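Local coordinates for protein ADP/ATP-dependent NAD(P)H-hydrate dehydratase (Bacillus subtilis, PDB 3RPZ) that dehydrates hydrated NAD(P)H back to NAD(P)H in a reaction driven by ATP or ADP, and here holds the hydrate of NADPH together with AMP, at residues P151-F156 with I186-N191; V128-G133 with G145-T150; G64-V69 with W83-K88. One frame throughout, in Å; residues are numbered along the deposited sequence.

All three contacts reach the same central sheet, but only contacts 1 and 2 border the bound NADPH hydrate. They touch each other: strand 147-149 of contact 2 leads directly into helix 153-160 of contact 1 and lies beside strand 185-188, where Val187 N probably bonds to Leu149 O at 2.9 Å. Lys189 NZ also lies 2.9 Å from Thr150 O, probably as a hydrogen bond, so the lysine joins the two contacts next to the bound AMP. Their centres are 12 Å apart. Contact 3 stands at the edge of the sheet formed by outermost strand 81-84 and its neighbour 60-65, its centre about 27 Å from contact 1 and about 19 Å from contact 2, and touches neither.

Contact 1. Residues P151-F156 with I186-N191. With NPW (beta-6-hydroxy-1,4,5,6-tetrahydronicotinamide adenine dinucleotide phosphate), chain D.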
loop_
_atom_site.group_PDB
_atom_site.type_symbol
_atom_site.label_atom_id
_atom_site.label_comp_id
_atom_site.label_asym_id
_atom_site.label_seq_id
_atom_site.Cartn_x
_atom_site.Cartn_y
_atom_site.Cartn_z
ATOM N N PRO A 151 -8.579 -27.863 9.019
ATOM C CA PRO A 151 -8.042 -28.521 7.851
ATOM C C PRO A 151 -8.872 -28.365 6.581
ATOM O O PRO A 151 -10.094 -28.496 6.590
ATOM C CB PRO A 151 -8.023 -29.984 8.259
ATOM C CG PRO A 151 -9.225 -30.111 9.148
ATOM C CD PRO A 151 -9.194 -28.824 9.941
ATOM N N HIS A 152 -8.167 -28.218 5.468
ATOM C CA HIS A 152 -8.745 -28.632 4.201
ATOM C C HIS A 152 -8.613 -30.142 4.072
ATOM O O HIS A 152 -7.991 -30.812 4.913
ATOM C CB HIS A 152 -8.149 -27.855 3.024
ATOM C CG HIS A 152 -6.682 -28.042 2.825
ATOM N ND1 HIS A 152 -6.054 -29.281 2.761
ATOM C CD2 HIS A 152 -5.727 -27.118 2.577
ATOM C CE1 HIS A 152 -4.753 -29.082 2.564
ATOM N NE2 HIS A 152 -4.531 -27.777 2.421
ATOM N N PRO A 153 -9.216 -30.755 3.057
ATOM C CA PRO A 153 -9.196 -32.230 2.988
ATOM C C PRO A 153 -7.783 -32.867 2.977
ATOM O O PRO A 153 -7.612 -33.932 3.510
ATOM C CB PRO A 153 -9.998 -32.516 1.708
ATOM C CG PRO A 153 -11.004 -31.438 1.719
ATOM C CD PRO A 153 -10.250 -30.195 2.183
ATOM N N GLY A 154 -6.774 -32.198 2.386
ATOM C CA GLY A 154 -5.419 -32.693 2.410
ATOM C C GLY A 154 -4.872 -32.735 3.826
ATOM O O GLY A 154 -4.197 -33.700 4.231
ATOM N N GLU A 155 -5.130 -31.697 4.593
ATOM C CA GLU A 155 -4.694 -31.619 5.972
ATOM C C GLU A 155 -5.442 -32.656 6.813
ATOM O O GLU A 155 -4.867 -33.235 7.739
ATOM C CB GLU A 155 -4.882 -30.202 6.526
ATOM C CG GLU A 155 -3.832 -29.261 5.975
ATOM C CD GLU A 155 -4.170 -27.811 5.938
ATOM O OE1 GLU A 155 -5.350 -27.421 6.039
ATOM O OE2 GLU A 155 -3.222 -26.985 5.736
ATOM N N PHE A 156 -6.707 -32.881 6.502
ATOM C CA PHE A 156 -7.472 -33.894 7.227
ATOM C C PHE A 156 -6.884 -35.285 7.006
ATOM O O PHE A 156 -6.781 -36.079 7.942
ATOM C CB PHE A 156 -8.937 -33.852 6.791
ATOM C CG PHE A 156 -9.877 -34.624 7.707
ATOM C CD1 PHE A 156 -10.119 -35.969 7.480
ATOM C CD2 PHE A 156 -10.537 -34.008 8.720
ATOM C CE1 PHE A 156 -10.968 -36.701 8.332
ATOM C CE2 PHE A 156 -11.425 -34.721 9.566
ATOM C CZ PHE A 156 -11.628 -36.060 9.342
ATOM N N ILE A 186 -13.681 -29.310 14.545
ATOM C CA ILE A 186 -13.066 -29.466 13.223
ATOM C C ILE A 186 -13.865 -28.680 12.230
ATOM O O ILE A 186 -15.061 -28.957 12.040
ATOM C CB ILE A 186 -12.929 -30.940 12.769
ATOM C CG1 ILE A 186 -12.065 -31.706 13.748
ATOM C CG2 ILE A 186 -12.268 -30.998 11.355
ATOM C CD1 ILE A 186 -11.841 -33.153 13.407
ATOM N N VAL A 187 -13.219 -27.707 11.582
ATOM C CA VAL A 187 -13.738 -26.948 10.470
ATOM C C VAL A 187 -13.121 -27.592 9.245
ATOM O O VAL A 187 -11.977 -27.335 8.917
ATOM C CB VAL A 187 -13.387 -25.459 10.547
ATOM C CG1 VAL A 187 -13.937 -24.723 9.343
ATOM C CG2 VAL A 187 -13.893 -24.852 11.853
ATOM N N LEU A 188 -13.860 -28.516 8.628
ATOM C CA LEU A 188 -13.385 -29.243 7.460
ATOM C C LEU A 188 -13.781 -28.443 6.232
ATOM O O LEU A 188 -14.972 -28.425 5.816
ATOM C CB LEU A 188 -13.949 -30.659 7.396
ATOM C CG LEU A 188 -13.627 -31.439 6.132
ATOM C CD1 LEU A 188 -12.101 -31.633 6.004
ATOM C CD2 LEU A 188 -14.335 -32.798 6.091
ATOM N N LYS A 189 -12.797 -27.818 5.643
ATOM C CA LYS A 189 -13.032 -26.850 4.585
ATOM C C LYS A 189 -13.371 -27.517 3.252
ATOM O O LYS A 189 -13.225 -28.730 3.046
ATOM C CB LYS A 189 -11.798 -25.940 4.521
ATOM C CG LYS A 189 -11.814 -24.980 5.700
ATOM C CD LYS A 189 -10.557 -24.693 6.522
ATOM C CE LYS A 189 -9.595 -23.993 5.658
ATOM N NZ LYS A 189 -8.147 -23.869 6.155
ATOM N N GLY A 190 -13.856 -26.645 2.361
ATOM C CA GLY A 190 -14.359 -27.032 1.071
ATOM C C GLY A 190 -15.677 -26.370 0.783
ATOM O O GLY A 190 -16.247 -25.690 1.627
ATOM N N ASN A 191 -16.192 -26.514 -0.430
ATOM C CA ASN A 191 -17.560 -26.193 -0.681
ATOM C C ASN A 191 -18.342 -26.982 0.427
ATOM O O ASN A 191 -18.036 -28.126 0.779
ATOM C CB ASN A 191 -17.935 -26.659 -2.104
ATOM C CG ASN A 191 -19.389 -26.527 -2.435
ATOM O OD1 ASN A 191 -19.987 -25.514 -2.230
ATOM N ND2 ASN A 191 -19.968 -27.608 -2.984
HETATM P P NPW D . -4.706 -31.877 -4.964
HETATM O O1 NPW D . -3.216 -32.119 -5.054
HETATM O O2 NPW D . -5.224 -30.581 -5.500
HETATM O O3 NPW D . -5.565 -33.057 -5.451
HETATM P PA NPW D . -0.832 -28.372 1.149
HETATM P PB NPW D . -1.358 -25.512 1.246
HETATM C C1A NPW D . -5.247 -31.160 -1.161
HETATM C C1B NPW D . 0.693 -21.872 3.419
HETATM N N1C NPW D . 0.165 -20.880 2.514
HETATM N N1D NPW D . -10.281 -31.243 -2.020
HETATM C C2A NPW D . -4.506 -30.969 -2.483
HETATM O O2A NPW D . -5.054 -31.908 -3.386
HETATM C C2B NPW D . -0.343 -22.505 4.354
HETATM O O2B NPW D . -0.719 -21.649 5.404
HETATM C C2C NPW D . 0.666 -19.682 2.362
HETATM C C2D NPW D . -9.337 -32.153 -2.302
HETATM C C3A NPW D . -3.066 -31.261 -2.098
HETATM O O3A NPW D . -2.783 -32.675 -2.026
HETATM C C3B NPW D . 0.484 -23.724 4.811
HETATM O O3B NPW D . 1.349 -23.286 5.867
HETATM C C3C NPW D . 0.441 -18.702 1.535
HETATM N N3D NPW D . -8.017 -32.089 -2.060
HETATM C C4B NPW D . 1.299 -24.059 3.553
HETATM O O4B NPW D . 1.216 -22.929 2.637
HETATM C C4C NPW D . -0.598 -18.985 0.456
HETATM C C4D NPW D . -7.703 -30.951 -1.427
HETATM O O4D NPW D . -4.319 -30.696 -0.176
HETATM C C4E NPW D . -3.013 -30.676 -0.700
HETATM C C5A NPW D . -8.611 -29.905 -1.110
HETATM C C5B NPW D . 0.789 -25.302 2.817
HETATM O O5B NPW D . -0.630 -25.244 2.659
HETATM C C5C NPW D . -0.728 -20.485 0.263
HETATM C C5E NPW D . -2.547 -29.219 -0.690
HETATM O O5E NPW D . -2.263 -28.851 0.655
HETATM C C6C NPW D . -0.981 -21.213 1.612
HETATM O O6C NPW D . -2.206 -20.837 2.234
HETATM C C6D NPW D . -10.001 -30.062 -1.424
HETATM N N6D NPW D . -10.966 -29.191 -1.177
HETATM N N7A NPW D . -8.003 -28.814 -0.519
HETATM C C7C NPW D . 1.038 -17.403 1.644
HETATM N N7C NPW D . 0.696 -16.470 0.768
HETATM O O7C NPW D . 1.905 -17.178 2.527
HETATM C C8A NPW D . -6.666 -29.186 -0.480
HETATM N N9A NPW D . -6.538 -30.491 -1.031
HETATM O OA1 NPW D . 0.263 -29.082 0.471
HETATM O OA2 NPW D . -1.036 -28.498 2.575
HETATM O OA3 NPW D . -0.707 -26.846 0.657
HETATM O OB1 NPW D . -2.778 -25.644 1.575
HETATM O OB2 NPW D . -0.951 -24.479 0.243
HETATM O O HOH W 1 -5.429 -24.734 6.071
#
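Phe156 lies across the branched ends of Ile186 and Leu188, crossing each at about a right angle. Leu188 CD1 comes within 3.9 Å of Phe156 CD2, and Ile186 CD1 reaches CE2; both methyls meet the ring obliquely. The ring gets there because Phe156 carries CG anti to its backbone N (chi1 -166°), which swings it off helix 153-160 toward the strand. Trp178 stacks edge-to-face on the same ring. Nearer the start of the helix, Pro151 CG packs against Ile186 CG2 at 3.9 Å.

One backbone bond ties the segments, Lys189 N to Pro151 O, 2.9 Å and almost straight at 175°. It sits just before His152, the N-cap residue of the helix. Here the side chains turn from core packing to ligand. The imidazole of His152 is sandwiched: Glu155 OE1 lies over the centre of one face, and the adenine atom C8A of NPW lies over the other, towards the rim, 3.3 Å above the plane. At the ring's far end His152 NE2 gives a hydrogen bond to the diphosphate oxygen OB1 of NPW at 2.9 Å. Pro153 CG packs against the same adenine, 3.6 Å from NPW C6D.

The extended side chain of Glu155 reaches back to the helix start, where OE1 accepts His152 N at 3.0 Å, and a water donates to OE1 and accepts, weakly, from Lys189 NZ. The direct gap between Glu155 OE1 and Lys189 NZ is 4.5 Å, too long for a salt bridge, and the strongest partner of the lysine is the AMP phosphate.

The contact thus has an oily side that seats the helix on the sheet and a polar side shared by two nucleotides. Glu155 OE1, bound to the backbone N-H of His152 and seated over its ring, fixes the imidazole while NE2 donates to the diphosphate.

Contact 2. Residues V128-G133 with G145-T150; sequences VILDAG and GPVILT. With NPW (beta-6-hydroxy-1,4,5,6-tetrahydronicotinamide adenine dinucleotide phosphate), chain D.
Two neighbouring parallel strands of the central sheet meet here, Val128-Leu130 beside Val147-Leu149, in the alpha/beta core of a ribokinase-like fold. The pairing runs in step, Val128 with Val147, Ile129 with Ile148 and Leu130 with Leu149, and the short axes lie 4.7 Å apart with a crossing angle of -23°. Four backbone bonds join them: Val128 N to Pro146 O, Ile148 N to Val128 O at 2.8 Å, Leu130 N to Ile148 O at 2.8 Å, and Thr150 N to Leu130 O, the longest at 3.1 Å.

Side chains alternate between the two faces. On one, Leu130 and Leu149 lie side by side, pointing the same way, with Leu130 CD1 3.7 Å from Leu149 CD2; Val128 and Leu130 rest there on helix 112-121. On the other, Ile129 and Ile148 meet more loosely through CG1 and CD1, while Ile129 faces helix 217-231.

Past the last bridge the pairing turns polar. Asp131, its CG anti to the backbone N (chi1 -173°), reaches across Thr150 at about a right angle, and Asp131 OD1 comes within 2.8 Å of Thr150 OG1. That bond is weak and not settled, since the hydroxyl proton has another acceptor within reach. The other carboxylate oxygen, OD2, is hydrogen-bonded to Thr222.

Beyond it Ala132 CB touches hydroxyl O2B of the nicotinamide-side ribose of NPW at 3.3 Å. The strand ends thus place a carboxylate about 4 Å from a magnesium ion and next to the residue that touches the substrate; with OD1 also in a long, weak ion pair with Lys189, it sits among cationic partners.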
loop_
_atom_site.group_PDB
_atom_site.type_symbol
_atom_site.label_atom_id
_atom_site.label_comp_id
_atom_site.label_asym_id
_atom_site.label_seq_id
_atom_site.Cartn_x
_atom_site.Cartn_y
_atom_site.Cartn_z
ATOM N N VAL A 128 -7.975 -21.942 21.233
ATOM C CA VAL A 128 -6.779 -22.056 20.383
ATOM C C VAL A 128 -7.207 -22.604 19.046
ATOM O O VAL A 128 -7.941 -23.612 18.989
ATOM C CB VAL A 128 -5.717 -22.944 21.033
ATOM C CG1 VAL A 128 -4.544 -23.236 20.045
ATOM C CG2 VAL A 128 -5.197 -22.291 22.320
ATOM N N ILE A 129 -6.768 -21.972 17.969
ATOM C CA ILE A 129 -6.966 -22.445 16.611
ATOM C C ILE A 129 -5.663 -22.974 16.057
ATOM O O ILE A 129 -4.606 -22.340 16.189
ATOM C CB ILE A 129 -7.372 -21.284 15.671
ATOM C CG1 ILE A 129 -8.639 -20.581 16.172
ATOM C CG2 ILE A 129 -7.498 -21.733 14.228
ATOM C CD1 ILE A 129 -8.706 -19.085 15.702
ATOM N N LEU A 130 -5.716 -24.169 15.498
ATOM C CA LEU A 130 -4.582 -24.790 14.821
ATOM C C LEU A 130 -4.929 -24.928 13.356
ATOM O O LEU A 130 -5.978 -25.476 12.992
ATOM C CB LEU A 130 -4.216 -26.171 15.373
ATOM C CG LEU A 130 -4.015 -26.238 16.880
ATOM C CD1 LEU A 130 -3.615 -27.670 17.288
ATOM C CD2 LEU A 130 -3.040 -25.236 17.415
ATOM N N ASP A 131 -4.038 -24.452 12.495
ATOM C CA ASP A 131 -4.213 -24.464 11.058
ATOM C C ASP A 131 -2.914 -24.836 10.380
ATOM O O ASP A 131 -1.844 -24.663 10.964
ATOM C CB ASP A 131 -4.662 -23.063 10.557
ATOM C CG ASP A 131 -5.029 -23.014 9.114
ATOM O OD1 ASP A 131 -5.498 -24.024 8.561
ATOM O OD2 ASP A 131 -4.801 -21.930 8.518
ATOM N N ALA A 132 -3.009 -25.279 9.149
ATOM C CA ALA A 132 -1.834 -25.275 8.237
ATOM C C ALA A 132 -0.638 -26.031 8.832
ATOM O O ALA A 132 -0.771 -27.210 9.107
ATOM C CB ALA A 132 -1.515 -23.811 7.824
ATOM N N GLY A 133 0.505 -25.387 9.000
ATOM C CA GLY A 133 1.690 -26.069 9.494
ATOM C C GLY A 133 1.603 -26.578 10.908
ATOM O O GLY A 133 2.443 -27.371 11.300
ATOM N N GLY A 145 -10.489 -24.537 27.447
ATOM C CA GLY A 145 -10.789 -23.803 26.243
ATOM C C GLY A 145 -10.858 -24.717 25.033
ATOM O O GLY A 145 -10.204 -25.760 24.997
ATOM N N PRO A 146 -11.697 -24.360 24.063
ATOM C CA PRO A 146 -11.809 -25.211 22.887
ATOM C C PRO A 146 -10.527 -25.195 22.048
ATOM O O PRO A 146 -9.790 -24.187 22.062
ATOM C CB PRO A 146 -12.963 -24.595 22.086
ATOM C CG PRO A 146 -13.131 -23.212 22.689
ATOM C CD PRO A 146 -12.673 -23.240 24.042
ATOM N N VAL A 147 -10.289 -26.291 21.346
ATOM C CA VAL A 147 -9.254 -26.400 20.349
ATOM C C VAL A 147 -9.979 -26.499 19.022
ATOM O O VAL A 147 -10.855 -27.372 18.866
ATOM C CB VAL A 147 -8.352 -27.582 20.591
ATOM C CG1 VAL A 147 -7.364 -27.791 19.452
ATOM C CG2 VAL A 147 -7.638 -27.445 21.971
ATOM N N ILE A 148 -9.642 -25.641 18.074
ATOM C CA ILE A 148 -10.331 -25.549 16.794
ATOM C C ILE A 148 -9.347 -25.829 15.687
ATOM O O ILE A 148 -8.381 -25.076 15.485
ATOM C CB ILE A 148 -10.964 -24.138 16.626
ATOM C CG1 ILE A 148 -11.983 -23.837 17.743
ATOM C CG2 ILE A 148 -11.567 -23.928 15.195
ATOM C CD1 ILE A 148 -12.001 -22.334 18.113
ATOM N N LEU A 149 -9.526 -26.967 14.985
ATOM C CA LEU A 149 -8.687 -27.356 13.879
ATOM C C LEU A 149 -9.342 -26.949 12.595
ATOM O O LEU A 149 -10.537 -27.181 12.418
ATOM C CB LEU A 149 -8.499 -28.887 13.903
ATOM C CG LEU A 149 -8.086 -29.504 15.256
ATOM C CD1 LEU A 149 -7.860 -31.006 15.052
ATOM C CD2 LEU A 149 -6.816 -28.836 15.819
ATOM N N THR A 150 -8.586 -26.396 11.639
ATOM C CA THR A 150 -9.158 -25.907 10.395
ATOM C C THR A 150 -8.564 -26.534 9.121
ATOM O O THR A 150 -8.088 -25.844 8.246
ATOM C CB THR A 150 -9.120 -24.372 10.330
ATOM O OG1 THR A 150 -7.747 -23.921 10.248
ATOM C CG2 THR A 150 -9.786 -23.706 11.527
HETATM P P NPW D . -4.706 -31.877 -4.964
HETATM O O1 NPW D . -3.216 -32.119 -5.054
HETATM O O2 NPW D . -5.224 -30.581 -5.500
HETATM O O3 NPW D . -5.565 -33.057 -5.451
HETATM P PA NPW D . -0.832 -28.372 1.149
HETATM P PB NPW D . -1.358 -25.512 1.246
HETATM C C1A NPW D . -5.247 -31.160 -1.161
HETATM C C1B NPW D . 0.693 -21.872 3.419
HETATM N N1C NPW D . 0.165 -20.880 2.514
HETATM N N1D NPW D . -10.281 -31.243 -2.020
HETATM C C2A NPW D . -4.506 -30.969 -2.483
HETATM O O2A NPW D . -5.054 -31.908 -3.386
HETATM C C2B NPW D . -0.343 -22.505 4.354
HETATM O O2B NPW D . -0.719 -21.649 5.404
HETATM C C2C NPW D . 0.666 -19.682 2.362
HETATM C C2D NPW D . -9.337 -32.153 -2.302
HETATM C C3A NPW D . -3.066 -31.261 -2.098
HETATM O O3A NPW D . -2.783 -32.675 -2.026
HETATM C C3B NPW D . 0.484 -23.724 4.811
HETATM O O3B NPW D . 1.349 -23.286 5.867
HETATM C C3C NPW D . 0.441 -18.702 1.535
HETATM N N3D NPW D . -8.017 -32.089 -2.060
HETATM C C4B NPW D . 1.299 -24.059 3.553
HETATM O O4B NPW D . 1.216 -22.929 2.637
HETATM C C4C NPW D . -0.598 -18.985 0.456
HETATM C C4D NPW D . -7.703 -30.951 -1.427
HETATM O O4D NPW D . -4.319 -30.696 -0.176
HETATM C C4E NPW D . -3.013 -30.676 -0.700
HETATM C C5A NPW D . -8.611 -29.905 -1.110
HETATM C C5B NPW D . 0.789 -25.302 2.817
HETATM O O5B NPW D . -0.630 -25.244 2.659
HETATM C C5C NPW D . -0.728 -20.485 0.263
HETATM C C5E NPW D . -2.547 -29.219 -0.690
HETATM O O5E NPW D . -2.263 -28.851 0.655
HETATM C C6C NPW D . -0.981 -21.213 1.612
HETATM O O6C NPW D . -2.206 -20.837 2.234
HETATM C C6D NPW D . -10.001 -30.062 -1.424
HETATM N N6D NPW D . -10.966 -29.191 -1.177
HETATM N N7A NPW D . -8.003 -28.814 -0.519
HETATM C C7C NPW D . 1.038 -17.403 1.644
HETATM N N7C NPW D . 0.696 -16.470 0.768
HETATM O O7C NPW D . 1.905 -17.178 2.527
HETATM C C8A NPW D . -6.666 -29.186 -0.480
HETATM N N9A NPW D . -6.538 -30.491 -1.031
HETATM O OA1 NPW D . 0.263 -29.082 0.471
HETATM O OA2 NPW D . -1.036 -28.498 2.575
HETATM O OA3 NPW D . -0.707 -26.846 0.657
HETATM O OB1 NPW D . -2.778 -25.644 1.575
HETATM O OB2 NPW D . -0.951 -24.479 0.243
#

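Contact 3. Residues G64-V69 with W83-K88; sequences GTSENV and WRDGWK
Gly64 and Gly86 touch backbone to backbone, their CA atoms 3.8 Å apart, a closeness that leaves little space for a CB on either. Beside them Gly64 CA directs one of its hydrogens at Trp83 O, 3.2 Å from Gly64 CA. The other van der Waals contacts centre on Trp87. Its indole turns an edge to the first segment, with CD1 3.4 Å from Gly64 O and that oxygen close to the ring plane. The first torsion sets this up, placing CG between the backbone N and the carbonyl carbon (chi1 63°). Thr65 CA and Ser66 OG approach the same ring obliquely, while Trp87 NE1 bonds weakly to Gly38 O. Trp83 turns its own ring the other way, over Gly86 CA.

Backbone hydrogen bonds are few and imperfect. Asp85 N reaches Thr65 O at 2.8 Å, but the bond is bent to 129°, and Thr65 N to Trp83 O is weak too. This is where strands 60-65 and 81-84, the parallel pair of a beta-alpha-beta unit crossing through helix 70-73, run out at the border of the central sheet. A type II turn from Trp83 to Gly86 then leads the chain from the outermost strand into helix 86-89, with Asp85 at the N-cap position, although its side chain makes no capping bond.

Charged groups line the outer side. Glu67 OE2 accepts a hydrogen bond from Arg84 NH1 on its anti lone pair at 2.9 Å, as part of a salt bridge, the carboxylate and guanidinium planes 88° apart. The aliphatic parts lie together as well, Glu67 CG 3.5 Å from Arg84 CG. A water joins Arg84 NH1 to Glu67 O, and Arg84 NE has a second salt bridge with Asp41 of the third subunit. Asp85 OD1 accepts Glu67 N at 3.2 Å from above the carboxylate plane, a doubtful bond because that side chain has two conformers.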
loop_
_atom_site.group_PDB
_atom_site.type_symbol
_atom_site.label_atom_id
_atom_site.label_comp_id
_atom_site.label_asym_id
_atom_site.label_seq_id
_atom_site.Cartn_x
_atom_site.Cartn_y
_atom_site.Cartn_z
ATOM N N GLY A 64 3.206 -13.019 16.530
ATOM C CA GLY A 64 4.485 -13.669 16.819
ATOM C C GLY A 64 4.992 -14.298 15.534
ATOM O O GLY A 64 4.566 -15.365 15.098
ATOM N N THR A 65 5.917 -13.616 14.895
ATOM C CA THR A 65 6.471 -14.056 13.608
ATOM C C THR A 65 7.942 -13.734 13.591
ATOM O O THR A 65 8.453 -13.012 14.435
ATOM C CB THR A 65 5.720 -13.453 12.465
ATOM O OG1 THR A 65 6.089 -14.145 11.211
ATOM C CG2 THR A 65 6.007 -11.948 12.286
ATOM N N SER A 66 8.580 -14.271 12.532
ATOM C CA SER A 66 9.982 -14.122 12.324
ATOM C C SER A 66 10.360 -12.658 12.132
ATOM O O SER A 66 9.543 -11.893 11.551
ATOM C CB SER A 66 10.354 -14.968 11.077
ATOM O OG SER A 66 9.983 -16.346 11.257
ATOM N N GLU A 67 11.551 -12.221 12.516
ATOM C CA GLU A 67 12.020 -10.875 12.318
ATOM C C GLU A 67 11.898 -10.394 10.914
ATOM O O GLU A 67 11.636 -9.208 10.677
ATOM C CB GLU A 67 13.511 -10.622 12.718
ATOM C CG GLU A 67 13.734 -10.529 14.108
ATOM C CD GLU A 67 15.100 -9.969 14.340
ATOM O OE1 GLU A 67 16.052 -10.722 14.025
ATOM O OE2 GLU A 67 15.213 -8.783 14.734
ATOM N N ASN A 68 12.140 -11.250 9.941
ATOM C CA ASN A 68 12.094 -10.823 8.553
ATOM C C ASN A 68 10.704 -10.597 8.044
ATOM O O ASN A 68 10.528 -9.952 7.019
ATOM C CB ASN A 68 12.834 -11.797 7.635
ATOM C CG ASN A 68 14.292 -11.965 8.022
ATOM O OD1 ASN A 68 14.815 -13.075 7.987
ATOM N ND2 ASN A 68 14.930 -10.884 8.445
ATOM N N VAL A 69 9.674 -11.143 8.719
ATOM C CA VAL A 69 8.281 -11.048 8.312
ATOM C C VAL A 69 7.641 -9.775 8.838
ATOM O O VAL A 69 6.862 -9.146 8.164
ATOM C CB VAL A 69 7.483 -12.294 8.693
ATOM C CG1 VAL A 69 6.042 -12.182 8.311
ATOM C CG2 VAL A 69 8.164 -13.550 8.075
ATOM N N TRP A 83 5.499 -9.919 18.727
ATOM C CA TRP A 83 6.315 -10.736 19.596
ATOM C C TRP A 83 7.387 -11.303 18.665
ATOM O O TRP A 83 7.127 -12.156 17.818
ATOM C CB TRP A 83 5.495 -11.829 20.255
ATOM C CG TRP A 83 6.316 -12.715 21.189
ATOM C CD1 TRP A 83 7.505 -12.399 21.772
ATOM C CD2 TRP A 83 5.967 -14.010 21.625
ATOM N NE1 TRP A 83 7.921 -13.447 22.582
ATOM C CE2 TRP A 83 6.978 -14.438 22.512
ATOM C CE3 TRP A 83 4.869 -14.835 21.404
ATOM C CZ2 TRP A 83 6.939 -15.693 23.114
ATOM C CZ3 TRP A 83 4.828 -16.089 22.037
ATOM C CH2 TRP A 83 5.861 -16.482 22.873
ATOM N N ARG A 84 8.576 -10.706 18.732
ATOM C CA ARG A 84 9.615 -10.941 17.776
ATOM C C ARG A 84 10.068 -12.425 17.862
ATOM O O ARG A 84 10.431 -12.906 18.950
ATOM C CB ARG A 84 10.772 -9.960 18.043
ATOM C CG ARG A 84 11.882 -10.055 17.077
ATOM C CD ARG A 84 12.806 -8.791 17.245
ATOM N NE ARG A 84 12.076 -7.564 16.969
ATOM C CZ ARG A 84 11.958 -6.981 15.776
ATOM N NH1 ARG A 84 12.714 -7.348 14.754
ATOM N NH2 ARG A 84 11.113 -5.971 15.603
ATOM N N ASP A 85 10.054 -13.104 16.708
ATOM C CA ASP A 85 10.334 -14.555 16.624
ATOM C C ASP A 85 9.436 -15.328 17.565
ATOM O O ASP A 85 9.823 -16.362 18.109
ATOM C CB ASP A 85 11.816 -14.859 16.865
ATOM C CG ASP A 85 12.673 -14.362 15.746
ATOM O OD1 ASP A 85 12.275 -14.520 14.568
ATOM O OD2 ASP A 85 13.742 -13.818 16.056
ATOM N N GLY A 86 8.176 -14.867 17.737
ATOM C CA GLY A 86 7.330 -15.441 18.712
ATOM C C GLY A 86 6.963 -16.921 18.548
ATOM O O GLY A 86 6.841 -17.614 19.549
ATOM N N TRP A 87 6.764 -17.375 17.298
ATOM C CA TRP A 87 6.379 -18.785 17.104
ATOM C C TRP A 87 7.543 -19.701 17.422
ATOM O O TRP A 87 7.304 -20.805 17.891
ATOM C CB TRP A 87 5.772 -19.064 15.758
ATOM C CG TRP A 87 6.541 -18.875 14.507
ATOM C CD1 TRP A 87 6.485 -17.820 13.697
ATOM C CD2 TRP A 87 7.406 -19.814 13.868
ATOM N NE1 TRP A 87 7.327 -17.996 12.631
ATOM C CE2 TRP A 87 7.894 -19.225 12.710
ATOM C CE3 TRP A 87 7.812 -21.101 14.183
ATOM C CZ2 TRP A 87 8.770 -19.900 11.820
ATOM C CZ3 TRP A 87 8.686 -21.775 13.290
ATOM C CH2 TRP A 87 9.138 -21.156 12.148
ATOM N N LYS A 88 8.771 -19.236 17.201
ATOM C CA LYS A 88 9.944 -20.007 17.613
ATOM C C LYS A 88 10.062 -19.952 19.122
ATOM O O LYS A 88 10.359 -20.980 19.782
ATOM C CB LYS A 88 11.204 -19.498 16.888
ATOM C CG LYS A 88 11.142 -19.708 15.369
ATOM C CD LYS A 88 12.430 -19.259 14.651
ATOM C CE LYS A 88 12.254 -19.059 13.136
ATOM N NZ LYS A 88 13.564 -18.946 12.402
HETATM O O HOH W 2 12.232 -6.826 11.933
#